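Local coordinates for mandelate racemase/muconate lactonizing enzyme family protein (PDB 3T9P) that probably acts as an isomerase or lyase of the enolase superfamily, abstracting a proton next to a substrate carboxylate, though its substrate is not established, at residues 87-92 against 98-103; 110-115 against 125-130; 177-180 against 185-188; 267-272 against 298-303. One frame throughout, in Å; residues are numbered along the deposited sequence.

Contact 1: 87-92 against 98-103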
loop_
_atom_site.group_PDB
_atom_site.type_symbol
_atom_site.label_atom_id
_atom_site.label_comp_id
_atom_site.label_asym_id
_atom_site.label_seq_id
_atom_site.Cartn_x
_atom_site.Cartn_y
_atom_site.Cartn_z
ATOM N N LEU A 87 16.117 -1.962 -3.447
ATOM C CA LEU A 87 16.652 -0.697 -2.978
ATOM C C LEU A 87 15.663 0.421 -3.083
ATOM O O LEU A 87 15.579 1.281 -2.166
ATOM C CB LEU A 87 17.943 -0.276 -3.687
ATOM C CG LEU A 87 19.106 -1.215 -3.260
ATOM C CD1 LEU A 87 20.284 -1.017 -4.207
ATOM C CD2 LEU A 87 19.631 -0.906 -1.856
ATOM N N ILE A 88 14.917 0.445 -4.171
ATOM C CA ILE A 88 13.866 1.479 -4.283
ATOM C C ILE A 88 12.910 1.397 -3.084
ATOM O O ILE A 88 12.602 2.390 -2.419
ATOM C CB ILE A 88 13.104 1.308 -5.610
ATOM C CG1 ILE A 88 14.075 1.859 -6.716
ATOM C CG2 ILE A 88 11.697 2.070 -5.541
ATOM C CD1 ILE A 88 13.664 1.328 -8.132
ATOM N N TYR A 89 12.411 0.195 -2.821
ATOM C CA TYR A 89 11.438 0.035 -1.680
ATOM C C TYR A 89 12.086 0.411 -0.342
ATOM O O TYR A 89 11.511 1.206 0.430
ATOM C CB TYR A 89 10.829 -1.373 -1.679
ATOM C CG TYR A 89 9.949 -1.658 -0.473
ATOM C CD1 TYR A 89 8.744 -0.948 -0.225
ATOM C CD2 TYR A 89 10.316 -2.674 0.410
ATOM C CE1 TYR A 89 7.973 -1.205 0.969
ATOM C CE2 TYR A 89 9.517 -2.965 1.541
ATOM C CZ TYR A 89 8.369 -2.231 1.815
ATOM O OH TYR A 89 7.604 -2.579 2.935
ATOM N N GLU A 90 13.341 -0.008 -0.126
ATOM C CA GLU A 90 14.082 0.437 1.077
ATOM C C GLU A 90 14.245 1.900 1.216
ATOM O O GLU A 90 14.051 2.376 2.335
ATOM C CB GLU A 90 15.481 -0.249 1.190
ATOM C CG GLU A 90 15.310 -1.752 1.191
ATOM C CD GLU A 90 16.638 -2.440 0.902
ATOM O OE1 GLU A 90 17.489 -1.860 0.151
ATOM O OE2 GLU A 90 16.811 -3.530 1.415
ATOM N N ARG A 91 14.544 2.651 0.131
ATOM C CA ARG A 91 14.569 4.111 0.246
ATOM C C ARG A 91 13.176 4.677 0.432
ATOM O O ARG A 91 13.028 5.769 0.999
ATOM C CB ARG A 91 15.274 4.800 -0.959
ATOM C CG ARG A 91 16.675 4.140 -1.282
ATOM C CD ARG A 91 17.779 4.674 -0.363
ATOM N NE ARG A 91 17.811 4.008 0.940
ATOM C CZ ARG A 91 18.339 2.809 1.213
ATOM N NH1 ARG A 91 18.906 2.060 0.271
ATOM N NH2 ARG A 91 18.250 2.335 2.462
ATOM N N GLU A 92 12.135 4.025 -0.084
ATOM C CA GLU A 92 10.776 4.585 0.032
ATOM C C GLU A 92 9.908 3.690 1.022
ATOM O O GLU A 92 8.656 3.396 0.787
ATOM C CB GLU A 92 10.068 4.607 -1.359
ATOM C CG GLU A 92 10.906 5.459 -2.467
ATOM C CD GLU A 92 10.856 6.914 -2.184
ATOM O OE1 GLU A 92 9.937 7.349 -1.450
ATOM O OE2 GLU A 92 11.756 7.652 -2.668
ATOM N N SER A 98 -0.060 -0.204 -2.880
ATOM C CA SER A 98 -0.312 -0.299 -4.267
ATOM C C SER A 98 0.407 0.779 -5.133
ATOM O O SER A 98 0.959 0.449 -6.158
ATOM C CB SER A 98 -1.798 -0.265 -4.497
ATOM O OG SER A 98 -2.062 -0.356 -5.920
ATOM N N TYR A 99 0.331 2.075 -4.798
ATOM C CA TYR A 99 0.827 3.039 -5.834
ATOM C C TYR A 99 2.306 2.961 -6.091
ATOM O O TYR A 99 2.703 3.112 -7.181
ATOM C CB TYR A 99 0.504 4.467 -5.405
ATOM C CG TYR A 99 -0.826 4.940 -5.945
ATOM C CD1 TYR A 99 -0.969 5.240 -7.298
ATOM C CD2 TYR A 99 -1.906 5.160 -5.083
ATOM C CE1 TYR A 99 -2.164 5.649 -7.757
ATOM C CE2 TYR A 99 -3.121 5.654 -5.540
ATOM C CZ TYR A 99 -3.222 5.872 -6.897
ATOM O OH TYR A 99 -4.390 6.420 -7.401
ATOM N N LEU A 100 3.143 2.688 -5.127
ATOM C CA LEU A 100 4.569 2.549 -5.411
ATOM C C LEU A 100 4.816 1.386 -6.397
ATOM O O LEU A 100 5.615 1.483 -7.243
ATOM C CB LEU A 100 5.367 2.319 -4.141
ATOM C CG LEU A 100 6.907 2.361 -4.153
ATOM C CD1 LEU A 100 7.476 3.676 -4.340
ATOM C CD2 LEU A 100 7.523 1.674 -2.984
ATOM N N ARG A 101 4.114 0.292 -6.182
ATOM C CA ARG A 101 4.192 -0.870 -7.037
ATOM C C ARG A 101 3.688 -0.639 -8.479
ATOM O O ARG A 101 4.288 -1.039 -9.435
ATOM C CB ARG A 101 3.470 -2.036 -6.402
ATOM C CG ARG A 101 3.966 -2.446 -4.988
ATOM C CD ARG A 101 5.409 -2.327 -4.716
ATOM N NE ARG A 101 5.889 -2.847 -3.433
ATOM C CZ ARG A 101 7.141 -3.159 -3.188
ATOM N NH1 ARG A 101 8.007 -3.008 -4.122
ATOM N NH2 ARG A 101 7.528 -3.621 -2.024
ATOM N N ARG A 102 2.600 0.104 -8.556
ATOM C CA ARG A 102 1.975 0.431 -9.814
ATOM C C ARG A 102 3.014 1.211 -10.631
ATOM O O ARG A 102 3.185 0.956 -11.792
ATOM C CB ARG A 102 0.759 1.337 -9.561
ATOM C CG ARG A 102 -0.556 0.657 -9.149
ATOM C CD ARG A 102 -1.663 1.628 -8.846
ATOM N NE ARG A 102 -2.851 0.972 -8.356
ATOM C CZ ARG A 102 -3.946 0.720 -9.058
ATOM N NH1 ARG A 102 -4.084 1.171 -10.284
ATOM N NH2 ARG A 102 -4.910 0.039 -8.494
ATOM N N ALA A 103 3.721 2.110 -9.980
ATOM C CA ALA A 103 4.758 2.882 -10.631
ATOM C C ALA A 103 6.034 2.073 -11.005
ATOM O O ALA A 103 6.542 2.168 -12.102
ATOM C CB ALA A 103 5.086 4.095 -9.844
#
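Tyr89 and Arg101 meet through a flat cation-pi stack, the one charged interaction between the two segments. The guanidinium lies over one face of the phenol ring with the two planes 29° apart, and its CZ stands 4.5 Å from the centroid of the Tyr89 ring, displaced from the ring normal. Arg101 NH2 makes the nearest approach, 3.4 Å from Tyr89 CD1, so the charge rests over the CB side of the ring and not over its hydroxyl end. The arginine gets there by a bend in its chain at chi2 (-35°), which swings the end of a side chain rooted beside the interface back over the tyrosine.

The apolar part belongs to Leu100, whose two methyls serve different partners. Its CD2 comes to the edge of the Tyr89 ring, near the ring plane, 4.0 Å from Tyr89 CD1; its CD1 sits 4.1 Å from Glu92 CB, touching the aliphatic base of that side chain. The Glu92 carboxylate turns to His72 of helix 58-73.

These contacts join the end of helix 82-91 to the first turns of helix 98-119, two helices of the N-terminal capping domain of the enolase superfamily. The second subunit closes over the same place, its Trp237 meeting the Tyr89 ring edge-to-face.

With no hydrogen bond between the two segments, their hold rests on dispersion and on the pull between cation and ring. Arg101 NE forms a salt bridge with Glu261, which probably offsets the cost of burying the charge and ties the stack to the neighbouring barrel domain.

Contact 2: 110-115 against 125-130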
loop_
_atom_site.group_PDB
_atom_site.type_symbol
_atom_site.label_atom_id
_atom_site.label_comp_id
_atom_site.label_asym_id
_atom_site.label_seq_id
_atom_site.Cartn_x
_atom_site.Cartn_y
_atom_site.Cartn_z
ATOM N N ALA A 110 9.880 -1.769 -18.762
ATOM C CA ALA A 110 10.648 -1.089 -19.798
ATOM C C ALA A 110 12.022 -1.758 -19.871
ATOM O O ALA A 110 12.592 -1.902 -20.928
ATOM C CB ALA A 110 10.823 0.421 -19.387
ATOM N N LEU A 111 12.585 -2.113 -18.707
ATOM C CA LEU A 111 13.922 -2.724 -18.723
ATOM C C LEU A 111 13.925 -4.138 -19.333
ATOM O O LEU A 111 14.910 -4.535 -19.981
ATOM C CB LEU A 111 14.520 -2.723 -17.315
ATOM C CG LEU A 111 14.897 -1.347 -16.749
ATOM C CD1 LEU A 111 15.230 -1.510 -15.257
ATOM C CD2 LEU A 111 16.097 -0.709 -17.504
ATOM N N TRP A 112 12.892 -4.951 -19.080
ATOM C CA TRP A 112 12.836 -6.265 -19.791
ATOM C C TRP A 112 12.770 -6.040 -21.307
ATOM O O TRP A 112 13.366 -6.787 -22.055
ATOM C CB TRP A 112 11.618 -7.116 -19.294
ATOM C CG TRP A 112 11.846 -7.622 -17.873
ATOM C CD1 TRP A 112 11.199 -7.214 -16.695
ATOM C CD2 TRP A 112 12.754 -8.636 -17.510
ATOM N NE1 TRP A 112 11.656 -7.947 -15.635
ATOM C CE2 TRP A 112 12.655 -8.801 -16.094
ATOM C CE3 TRP A 112 13.671 -9.440 -18.250
ATOM C CZ2 TRP A 112 13.446 -9.734 -15.399
ATOM C CZ3 TRP A 112 14.509 -10.340 -17.541
ATOM C CH2 TRP A 112 14.380 -10.479 -16.130
ATOM N N ASP A 113 11.960 -5.100 -21.752
ATOM C CA ASP A 113 11.802 -4.853 -23.201
ATOM C C ASP A 113 13.141 -4.358 -23.764
ATOM O O ASP A 113 13.547 -4.769 -24.828
ATOM C CB ASP A 113 10.744 -3.749 -23.444
ATOM C CG ASP A 113 10.375 -3.598 -24.989
ATOM O OD1 ASP A 113 9.961 -4.641 -25.605
ATOM O OD2 ASP A 113 10.526 -2.414 -25.533
ATOM N N MET A 114 13.804 -3.499 -23.027
ATOM C CA MET A 114 15.138 -3.004 -23.395
ATOM C C MET A 114 16.111 -4.149 -23.593
ATOM O O MET A 114 16.745 -4.257 -24.681
ATOM C CB MET A 114 15.650 -1.925 -22.385
ATOM C CG MET A 114 17.013 -1.218 -22.821
ATOM S SD MET A 114 18.436 -2.325 -22.505
ATOM C CE MET A 114 18.401 -2.367 -20.697
ATOM N N ARG A 115 16.254 -5.018 -22.580
ATOM C CA ARG A 115 17.171 -6.159 -22.662
ATOM C C ARG A 115 16.758 -7.128 -23.761
ATOM O O ARG A 115 17.583 -7.601 -24.495
ATOM C CB ARG A 115 17.219 -6.898 -21.312
ATOM C CG ARG A 115 18.205 -8.047 -21.302
ATOM C CD ARG A 115 18.331 -8.583 -19.901
ATOM N NE ARG A 115 19.050 -9.833 -20.012
ATOM C CZ ARG A 115 19.064 -10.781 -19.092
ATOM N NH1 ARG A 115 18.352 -10.658 -17.969
ATOM N NH2 ARG A 115 19.746 -11.889 -19.331
ATOM N N THR A 125 11.647 -15.628 -23.572
ATOM C CA THR A 125 12.973 -16.345 -23.751
ATOM C C THR A 125 13.975 -15.897 -22.673
ATOM O O THR A 125 14.562 -16.728 -21.975
ATOM C CB THR A 125 13.529 -16.154 -25.195
ATOM O OG1 THR A 125 12.614 -16.770 -26.101
ATOM C CG2 THR A 125 14.993 -16.772 -25.318
ATOM N N LEU A 126 14.070 -14.594 -22.423
ATOM C CA LEU A 126 14.901 -14.107 -21.301
ATOM C C LEU A 126 14.547 -14.762 -20.004
ATOM O O LEU A 126 15.425 -14.946 -19.145
ATOM C CB LEU A 126 14.872 -12.545 -21.115
ATOM C CG LEU A 126 15.180 -11.751 -22.362
ATOM C CD1 LEU A 126 15.028 -10.252 -21.945
ATOM C CD2 LEU A 126 16.584 -12.065 -22.841
ATOM N N LEU A 127 13.291 -15.179 -19.837
ATOM C CA LEU A 127 12.845 -15.738 -18.583
ATOM C C LEU A 127 12.959 -17.248 -18.517
ATOM O O LEU A 127 12.423 -17.857 -17.616
ATOM C CB LEU A 127 11.387 -15.255 -18.231
ATOM C CG LEU A 127 11.133 -13.720 -18.098
ATOM C CD1 LEU A 127 9.683 -13.398 -17.586
ATOM C CD2 LEU A 127 12.050 -13.219 -17.098
ATOM N N GLY A 128 13.643 -17.868 -19.466
ATOM C CA GLY A 128 13.718 -19.332 -19.483
ATOM C C GLY A 128 12.608 -20.063 -20.274
ATOM O O GLY A 128 12.568 -21.285 -20.238
ATOM N N GLY A 129 11.707 -19.356 -20.960
ATOM C CA GLY A 129 10.636 -19.999 -21.756
ATOM C C GLY A 129 10.951 -19.793 -23.222
ATOM O O GLY A 129 12.138 -19.638 -23.562
ATOM N N SER A 130 9.931 -19.701 -24.083
ATOM C CA SER A 130 10.131 -19.561 -25.458
ATOM C C SER A 130 8.824 -19.020 -26.018
ATOM O O SER A 130 7.768 -19.107 -25.329
ATOM C CB SER A 130 10.375 -20.941 -26.053
ATOM O OG SER A 130 9.261 -21.771 -25.681
#
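An apolar packing contact within the N-terminal capping domain of the enolase superfamily, partly buried and without a hydrogen bond between its segments, sets Trp112 and Arg115 of helix 98-119 against Leu126 and Leu127 at the end of the short helix 123-126. Leu127 supplies a CH-pi contact: its CD2 lies over one face of the indole, 4.0 Å from the centroid of the Trp112 six-membered ring and 22° off the ring normal. The methyl sits toward the outer rim, with Trp112 CH2 its closest atom at 3.7 Å.

Leu126 takes the edge of the same ring, its CD1 standing 4.0 Å from Trp112 CE3. That methyl also reaches Arg115 CG at 3.9 Å, while Leu126 CD2 comes over a face of the guanidinium. Arg115 runs extended from CG to NE, with CG opposite the backbone N (chi1 -177°); this carries its charged end past the leucine to a salt bridge with Glu119.

Leu126 closes its helix and Leu127 follows it, where a Schellman motif ends the helix: Gly128, at positive phi, is the C-prime residue, and Gly128 N bonds to Thr125 O while Gly129 N bonds to Ala124 O. Putting an alanine at Trp112 would probably leave Leu127 CD2 without the ring face it rests on and open a gap beside Leu126. The indole also meets Phe81 edge-to-face and touches Met287 of helix 287-299, a helix on which Leu127 packs as well.

Contact 3: 177-180 against 185-188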
loop_
_atom_site.group_PDB
_atom_site.type_symbol
_atom_site.label_atom_id
_atom_site.label_comp_id
_atom_site.label_asym_id
_atom_site.label_seq_id
_atom_site.Cartn_x
_atom_site.Cartn_y
_atom_site.Cartn_z
ATOM N N ASP A 177 -22.358 -9.421 1.040
ATOM C CA ASP A 177 -23.452 -10.382 0.854
ATOM C C ASP A 177 -24.635 -9.961 0.044
ATOM O O ASP A 177 -25.525 -10.774 -0.187
ATOM C CB ASP A 177 -23.926 -10.972 2.181
ATOM C CG ASP A 177 -23.059 -12.099 2.613
ATOM O OD1 ASP A 177 -22.309 -12.708 1.793
ATOM O OD2 ASP A 177 -23.096 -12.488 3.763
ATOM N N HIS A 178 -24.644 -8.754 -0.499
ATOM C CA HIS A 178 -25.737 -8.353 -1.370
ATOM C C HIS A 178 -25.364 -8.658 -2.805
ATOM O O HIS A 178 -24.257 -8.381 -3.190
ATOM C CB HIS A 178 -25.984 -6.820 -1.264
ATOM C CG HIS A 178 -26.490 -6.390 0.085
ATOM N ND1 HIS A 178 -27.788 -6.640 0.509
ATOM C CD2 HIS A 178 -25.860 -5.786 1.130
ATOM C CE1 HIS A 178 -27.930 -6.205 1.754
ATOM N NE2 HIS A 178 -26.780 -5.685 2.152
ATOM N N ASP A 179 -26.287 -9.135 -3.606
ATOM C CA ASP A 179 -26.089 -9.400 -5.027
ATOM C C ASP A 179 -26.147 -8.118 -5.848
ATOM O O ASP A 179 -26.543 -7.077 -5.319
ATOM C CB ASP A 179 -27.197 -10.345 -5.476
ATOM C CG ASP A 179 -26.748 -11.288 -6.611
ATOM O OD1 ASP A 179 -25.692 -11.022 -7.199
ATOM O OD2 ASP A 179 -27.482 -12.244 -6.948
ATOM N N GLU A 180 -25.736 -8.171 -7.109
ATOM C CA GLU A 180 -25.900 -7.045 -8.033
ATOM C C GLU A 180 -27.373 -6.578 -8.141
ATOM O O GLU A 180 -27.641 -5.404 -8.129
ATOM C CB GLU A 180 -25.421 -7.369 -9.443
ATOM C CG GLU A 180 -25.314 -6.115 -10.365
ATOM C CD GLU A 180 -24.133 -5.148 -9.931
ATOM O OE1 GLU A 180 -23.372 -5.401 -8.955
ATOM O OE2 GLU A 180 -23.921 -4.153 -10.611
ATOM N N THR A 185 -27.423 -13.899 -9.187
ATOM C CA THR A 185 -26.488 -14.997 -9.059
ATOM C C THR A 185 -27.160 -16.351 -9.318
ATOM O O THR A 185 -26.673 -17.193 -10.023
ATOM C CB THR A 185 -25.744 -14.895 -7.711
ATOM O OG1 THR A 185 -24.916 -13.731 -7.718
ATOM C CG2 THR A 185 -24.903 -16.068 -7.469
ATOM N N GLU A 186 -28.338 -16.478 -8.756
ATOM C CA GLU A 186 -29.185 -17.696 -8.909
ATOM C C GLU A 186 -29.487 -17.980 -10.344
ATOM O O GLU A 186 -29.487 -19.155 -10.736
ATOM C CB GLU A 186 -30.479 -17.629 -8.040
ATOM C CG GLU A 186 -30.185 -17.836 -6.587
ATOM C CD GLU A 186 -29.713 -16.544 -5.835
ATOM O OE1 GLU A 186 -29.740 -15.418 -6.402
ATOM O OE2 GLU A 186 -29.364 -16.684 -4.643
ATOM N N ALA A 187 -29.631 -16.948 -11.154
ATOM C CA ALA A 187 -29.849 -17.082 -12.565
ATOM C C ALA A 187 -28.613 -17.186 -13.446
ATOM O O ALA A 187 -28.641 -18.015 -14.457
ATOM C CB ALA A 187 -30.739 -15.967 -13.079
ATOM N N VAL A 188 -27.577 -16.381 -13.114
ATOM C CA VAL A 188 -26.447 -16.187 -14.051
ATOM C C VAL A 188 -25.637 -17.525 -14.075
ATOM O O VAL A 188 -25.040 -17.870 -15.086
ATOM C CB VAL A 188 -25.543 -14.938 -13.666
ATOM C CG1 VAL A 188 -24.586 -15.296 -12.518
ATOM C CG2 VAL A 188 -24.770 -14.484 -14.796
HETATM O O HOH W 1 -29.570 -12.712 -5.518
#
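Asp179 OD1 is gripped by two donors, Thr185 OG1 and Glu180 N, each at 2.9 Å. They arrive from opposite faces of the carboxylate plane, each well out of it. The other oxygen, Asp179 OD2, accepts from Thr185 N at 2.8 Å through its syn lone pair, in a nearly straight bond with an angle of 162° at the hydrogen. One carboxylate thus takes both the backbone N-H and the hydroxyl of a single threonine. The threonine can offer both because its OG1 is turned beside its own backbone N, with chi1 at -66°.

Thr185 lies in the opening turn of helix 184-196, where backbone N-H groups have no carbonyl of a preceding turn to bond, and Asp179, in the loop that follows strand 165-169, provides an acceptor for one of them. The helix belongs to the barrel domain of the enolase fold, and the negative carboxylate is likely to be favoured by the positive end of the helix dipole. An asparagine at Asp179, neutral and with an amide in place of one oxygen, would probably leave either the hydroxyl or the N-H of Thr185 without its acceptor.

Glu186 adds a second carboxylate, its OE1 3.9 Å from Asp179 OD2. A water donates to both, at 2.6 Å from Asp179 OD2 and 2.9 Å from Glu186 OE1, and probably eases the repulsion. Glu186 OE2 forms a salt bridge with Arg214, and Thr185 OG1 also bonds Gly171 N.

Contact 4: 267-272 against 298-303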
loop_
_atom_site.group_PDB
_atom_site.type_symbol
_atom_site.label_atom_id
_atom_site.label_comp_id
_atom_site.label_asym_id
_atom_site.label_seq_id
_atom_site.Cartn_x
_atom_site.Cartn_y
_atom_site.Cartn_z
ATOM N N LEU A 267 1.104 -14.441 4.412
ATOM C CA LEU A 267 -0.003 -14.740 5.270
ATOM C C LEU A 267 -1.052 -15.576 4.509
ATOM O O LEU A 267 -1.533 -16.618 5.011
ATOM C CB LEU A 267 -0.562 -13.452 5.783
ATOM C CG LEU A 267 -1.896 -13.343 6.494
ATOM C CD1 LEU A 267 -1.867 -14.139 7.848
ATOM C CD2 LEU A 267 -2.297 -11.865 6.801
ATOM N N MET A 268 -1.351 -15.188 3.275
ATOM C CA MET A 268 -2.314 -15.945 2.427
ATOM C C MET A 268 -1.950 -17.465 2.366
ATOM O O MET A 268 -2.849 -18.350 2.496
ATOM C CB MET A 268 -2.407 -15.336 0.992
ATOM C CG MET A 268 -3.415 -16.063 0.103
ATOM S SD MET A 268 -3.289 -15.533 -1.671
ATOM C CE MET A 268 -3.038 -13.726 -1.573
ATOM N N LEU A 269 -0.710 -17.738 2.034
ATOM C CA LEU A 269 -0.177 -19.073 1.907
ATOM C C LEU A 269 -0.127 -19.805 3.257
ATOM O O LEU A 269 -0.481 -20.915 3.343
ATOM C CB LEU A 269 1.174 -19.064 1.189
ATOM C CG LEU A 269 1.223 -18.655 -0.284
ATOM C CD1 LEU A 269 2.631 -18.548 -0.775
ATOM C CD2 LEU A 269 0.426 -19.586 -1.156
ATOM N N ASP A 270 0.258 -19.097 4.303
ATOM C CA ASP A 270 0.382 -19.639 5.655
ATOM C C ASP A 270 -0.958 -20.117 6.145
ATOM O O ASP A 270 -1.031 -21.105 6.786
ATOM C CB ASP A 270 0.843 -18.582 6.647
ATOM C CG ASP A 270 2.293 -18.304 6.607
ATOM O OD1 ASP A 270 3.072 -18.941 5.911
ATOM O OD2 ASP A 270 2.639 -17.362 7.283
ATOM N N ARG A 271 -2.002 -19.366 5.838
ATOM C CA ARG A 271 -3.347 -19.666 6.203
ATOM C C ARG A 271 -4.057 -20.635 5.257
ATOM O O ARG A 271 -5.160 -20.980 5.504
ATOM C CB ARG A 271 -4.153 -18.396 6.314
ATOM C CG ARG A 271 -3.663 -17.410 7.324
ATOM C CD ARG A 271 -3.535 -17.950 8.727
ATOM N NE ARG A 271 -3.270 -16.880 9.683
ATOM C CZ ARG A 271 -4.165 -15.954 10.001
ATOM N NH1 ARG A 271 -5.345 -15.984 9.435
ATOM N NH2 ARG A 271 -3.914 -15.005 10.889
ATOM N N GLY A 272 -3.399 -21.026 4.177
ATOM C CA GLY A 272 -3.957 -21.896 3.174
ATOM C C GLY A 272 -5.232 -21.348 2.584
ATOM O O GLY A 272 -6.179 -22.040 2.478
ATOM N N ALA A 298 5.066 -22.005 -5.867
ATOM C CA ALA A 298 5.694 -23.309 -6.268
ATOM C C ALA A 298 6.142 -24.084 -4.996
ATOM O O ALA A 298 5.864 -25.283 -4.881
ATOM C CB ALA A 298 6.879 -23.115 -7.222
ATOM N N ARG A 299 6.805 -23.401 -4.067
ATOM C CA ARG A 299 7.081 -23.958 -2.738
ATOM C C ARG A 299 5.884 -24.447 -1.973
ATOM O O ARG A 299 5.979 -25.461 -1.270
ATOM C CB ARG A 299 7.891 -22.990 -1.904
ATOM C CG ARG A 299 9.274 -22.848 -2.524
ATOM C CD ARG A 299 10.317 -22.187 -1.537
ATOM N NE ARG A 299 10.038 -20.751 -1.396
ATOM C CZ ARG A 299 10.437 -19.802 -2.248
ATOM N NH1 ARG A 299 11.186 -20.122 -3.302
ATOM N NH2 ARG A 299 10.087 -18.529 -2.033
ATOM N N ALA A 300 4.747 -23.768 -2.089
ATOM C CA ALA A 300 3.561 -24.233 -1.460
ATOM C C ALA A 300 2.827 -25.249 -2.325
ATOM O O ALA A 300 1.722 -25.627 -1.988
ATOM C CB ALA A 300 2.614 -23.040 -1.124
ATOM N N GLY A 301 3.356 -25.630 -3.458
ATOM C CA GLY A 301 2.664 -26.538 -4.328
ATOM C C GLY A 301 1.401 -26.086 -5.077
ATOM O O GLY A 301 0.565 -26.891 -5.417
ATOM N N LEU A 302 1.301 -24.791 -5.371
ATOM C CA LEU A 302 0.155 -24.172 -6.014
ATOM C C LEU A 302 0.468 -23.578 -7.390
ATOM O O LEU A 302 1.512 -23.032 -7.590
ATOM C CB LEU A 302 -0.460 -23.096 -5.129
ATOM C CG LEU A 302 -0.860 -23.413 -3.688
ATOM C CD1 LEU A 302 -1.320 -22.261 -2.934
ATOM C CD2 LEU A 302 -1.746 -24.586 -3.427
ATOM N N PRO A 303 -0.460 -23.723 -8.318
ATOM C CA PRO A 303 -0.359 -23.149 -9.643
ATOM C C PRO A 303 -0.601 -21.629 -9.679
ATOM O O PRO A 303 -1.200 -21.134 -8.801
ATOM C CB PRO A 303 -1.461 -23.858 -10.408
ATOM C CG PRO A 303 -2.382 -24.233 -9.481
ATOM C CD PRO A 303 -1.786 -24.282 -8.131
#
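Leu269 meets Leu302 and Ala300 through a single methyl, CD2, which lies 3.7 Å from Leu302 CD1 and 4.1 Å from Ala300 CB. The two leucines have closely matching conformations. In each, CG stands opposite the carbonyl carbon and beside the backbone N, with chi1 at -67° in Leu269 and -53° in Leu302, and in each the second torsion is close to 180°. The side chains slide past one another in opposite directions and meet methyl against methyl. Ala300, with nothing beyond its CB, points that atom toward Leu269 and adds a second, lighter touch on the same methyl.

The contact brings together the last turn of helix 262-270 and the residues just past the end of helix 287-299, both in the barrel domain. Both helices end in Schellman motifs, with Gly272 and Gly301 at positive phi; Gly272 N bonds back to Leu269 O at 3.0 Å, and Gly301 N to Ala298 O at 2.9 Å. Ala300 and Leu302, on either side of Gly301 in sequence, both point toward Leu269. Leu269 further rests on Met296 and on Val277 of strand 276-277, while Leu302 touches Arg246 of helix 239-248.

Contact 1 is the buried member of the set and contact 4 lies at the surface, with contacts 2 and 3 partly buried. Contacts 1 and 2 share helix 98-119 of the capping domain, their centres about 22 Å apart, and both use an aromatic ring; a ring face takes a cation in contact 1 and a methyl in contact 2. Contacts 3 and 4 belong to the barrel domain and differ sharply: contact 3 is polar, at a helix start, whereas contact 4 is wholly apolar, at two helix ends. Contact 4 uses the end of helix 287-299, which also backs contact 2. The second subunit reaches contacts 1 and 4 alone.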